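Local coordinates for aldehyde dehydrogenase family protein (Pseudomonas syringae pv. tomato, PDB 6X9L) that oxidises long-chain aliphatic aldehydes such as octanal, with NAD+ as the hydride acceptor, as a member of the aldehyde dehydrogenase family, at residues 403-408 with 432-437. The protein carries 1 engineered substitution. Sequence-based numbering, arbitrary orientation.
Sequences DTIDEA and RSVASR
In the catalytic domain of the aldehyde dehydrogenase fold, helix 405-413 meets the C-terminal end of segment 432-437 against the same mixed sheet, through an exposed salt bridge, Asp406 with Arg437, and a thin apolar contact, Ile405 with Val434. A single carboxylate oxygen takes both terminal nitrogens of the guanidinium: Arg437 NH2 stands 3.2 Å from Asp406 OD1, while the second bond, from Arg437 NH1 at 3.4 Å, is weak. The oxygen sits at the guanidinium edge, near its plane, yet the arginine reaches OD1 from above the carboxylate plane, and the two flat groups are turned 67° apart. This is a forked grip on one oxygen, not a two-oxygen pairing. A bend at chi3 (61°), between near-anti chi2 and chi4, brings the guanidinium to the aspartate. On the inner side, where Val434 is buried, Ile405 CG2 and Val434 CG2 approach loosely, 4.5 Å apart. Thr404 N-caps helix 405-413, its OG1 accepting from Glu407 N at 3.1 Å. Leu267 packs on both Ile405 and Val434, and Val409 lies against Val434 and Arg437. Helix 405-413 follows strand 396-402, whereas helix 428-435 rests on strand 442-445 and also meets the second subunit, where Ala435 O accepts from Lys480 of that chain.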
loop_
_atom_site.group_PDB
_atom_site.type_symbol
_atom_site.label_atom_id
_atom_site.label_comp_id
_atom_site.label_asym_id
_atom_site.label_seq_id
_atom_site.Cartn_x
_atom_site.Cartn_y
_atom_site.Cartn_z
ATOM N N ASP A 403 -30.741 -18.242 -10.569
ATOM C CA ASP A 403 -31.185 -19.371 -11.376
ATOM C C ASP A 403 -30.069 -20.319 -11.787
ATOM O O ASP A 403 -30.369 -21.413 -12.273
ATOM C CB ASP A 403 -31.876 -18.875 -12.654
ATOM C CG ASP A 403 -33.073 -17.984 -12.370
ATOM O OD1 ASP A 403 -34.025 -18.439 -11.685
ATOM O OD2 ASP A 403 -33.057 -16.822 -12.841
ATOM N N THR A 404 -28.804 -19.918 -11.657
ATOM C CA THR A 404 -27.676 -20.824 -11.836
ATOM C C THR A 404 -26.579 -20.438 -10.852
ATOM O O THR A 404 -26.522 -19.299 -10.373
ATOM C CB THR A 404 -27.103 -20.793 -13.258
ATOM O OG1 THR A 404 -26.605 -19.481 -13.537
ATOM C CG2 THR A 404 -28.146 -21.156 -14.263
ATOM N N ILE A 405 -25.702 -21.409 -10.561
ATOM C CA ILE A 405 -24.541 -21.158 -9.712
ATOM C C ILE A 405 -23.632 -20.098 -10.340
ATOM O O ILE A 405 -23.058 -19.261 -9.639
ATOM C CB ILE A 405 -23.787 -22.478 -9.446
ATOM C CG1 ILE A 405 -24.693 -23.486 -8.757
ATOM C CG2 ILE A 405 -22.549 -22.248 -8.587
ATOM C CD1 ILE A 405 -23.981 -24.747 -8.355
ATOM N N ASP A 406 -23.473 -20.122 -11.666
ATOM C CA ASP A 406 -22.709 -19.065 -12.320
ATOM C C ASP A 406 -23.321 -17.699 -12.024
ATOM O O ASP A 406 -22.599 -16.720 -11.784
ATOM C CB ASP A 406 -22.643 -19.305 -13.832
ATOM C CG ASP A 406 -21.661 -20.404 -14.218
ATOM O OD1 ASP A 406 -20.732 -20.661 -13.417
ATOM O OD2 ASP A 406 -21.811 -20.996 -15.324
ATOM N N GLU A 407 -24.655 -17.624 -12.033
ATOM C CA GLU A 407 -25.359 -16.378 -11.760
ATOM C C GLU A 407 -25.161 -15.933 -10.318
ATOM O O GLU A 407 -24.988 -14.735 -10.042
ATOM C CB GLU A 407 -26.839 -16.564 -12.068
ATOM C CG GLU A 407 -27.714 -15.441 -11.604
ATOM C CD GLU A 407 -29.128 -15.614 -12.097
ATOM O OE1 GLU A 407 -29.319 -16.407 -13.050
ATOM O OE2 GLU A 407 -30.040 -14.965 -11.539
ATOM N N ALA A 408 -25.188 -16.887 -9.386
ATOM C CA ALA A 408 -25.019 -16.562 -7.976
ATOM C C ALA A 408 -23.670 -15.907 -7.723
ATOM O O ALA A 408 -23.567 -14.955 -6.939
ATOM C CB ALA A 408 -25.173 -17.828 -7.132
ATOM N N ARG A 432 -15.573 -24.968 -2.299
ATOM C CA ARG A 432 -14.248 -24.365 -2.437
ATOM C C ARG A 432 -14.101 -23.645 -3.772
ATOM O O ARG A 432 -13.652 -22.492 -3.823
ATOM C CB ARG A 432 -13.162 -25.429 -2.302
ATOM C CG ARG A 432 -12.928 -25.880 -0.906
ATOM C CD ARG A 432 -12.361 -27.279 -0.894
ATOM N NE ARG A 432 -11.631 -27.546 0.337
ATOM C CZ ARG A 432 -11.429 -28.757 0.840
ATOM N NH1 ARG A 432 -11.920 -29.826 0.227
ATOM N NH2 ARG A 432 -10.736 -28.894 1.964
ATOM N N SER A 433 -14.436 -24.321 -4.875
ATOM C CA SER A 433 -14.279 -23.686 -6.177
ATOM C C SER A 433 -15.094 -22.389 -6.267
ATOM O O SER A 433 -14.641 -21.412 -6.877
ATOM C CB SER A 433 -14.654 -24.667 -7.292
ATOM O OG SER A 433 -16.053 -24.688 -7.518
ATOM N N VAL A 434 -16.279 -22.343 -5.652
ATOM C CA VAL A 434 -17.042 -21.098 -5.636
ATOM C C VAL A 434 -16.315 -20.033 -4.809
ATOM O O VAL A 434 -16.211 -18.865 -5.222
ATOM C CB VAL A 434 -18.473 -21.340 -5.112
ATOM C CG1 VAL A 434 -19.332 -20.092 -5.333
ATOM C CG2 VAL A 434 -19.105 -22.561 -5.776
ATOM N N ALA A 435 -15.811 -20.418 -3.625
ATOM C CA ALA A 435 -15.109 -19.465 -2.772
ATOM C C ALA A 435 -13.957 -18.812 -3.517
ATOM O O ALA A 435 -13.760 -17.596 -3.430
ATOM C CB ALA A 435 -14.610 -20.154 -1.500
ATOM N N SER A 436 -13.197 -19.597 -4.279
ATOM C CA SER A 436 -12.086 -19.020 -5.022
ATOM C C SER A 436 -12.549 -18.090 -6.135
ATOM O O SER A 436 -11.708 -17.436 -6.758
ATOM C CB SER A 436 -11.232 -20.137 -5.604
ATOM O OG SER A 436 -12.044 -20.937 -6.430
ATOM N N ARG A 437 -13.855 -18.029 -6.399
ATOM C CA ARG A 437 -14.408 -17.146 -7.413
ATOM C C ARG A 437 -14.992 -15.869 -6.830
ATOM O O ARG A 437 -15.255 -14.935 -7.590
ATOM C CB ARG A 437 -15.473 -17.885 -8.237
ATOM C CG ARG A 437 -14.905 -19.032 -9.074
ATOM C CD ARG A 437 -15.997 -19.873 -9.700
ATOM N NE ARG A 437 -16.828 -19.084 -10.601
ATOM C CZ ARG A 437 -17.970 -19.504 -11.145
ATOM N NH1 ARG A 437 -18.442 -20.718 -10.882
ATOM N NH2 ARG A 437 -18.641 -18.701 -11.962
#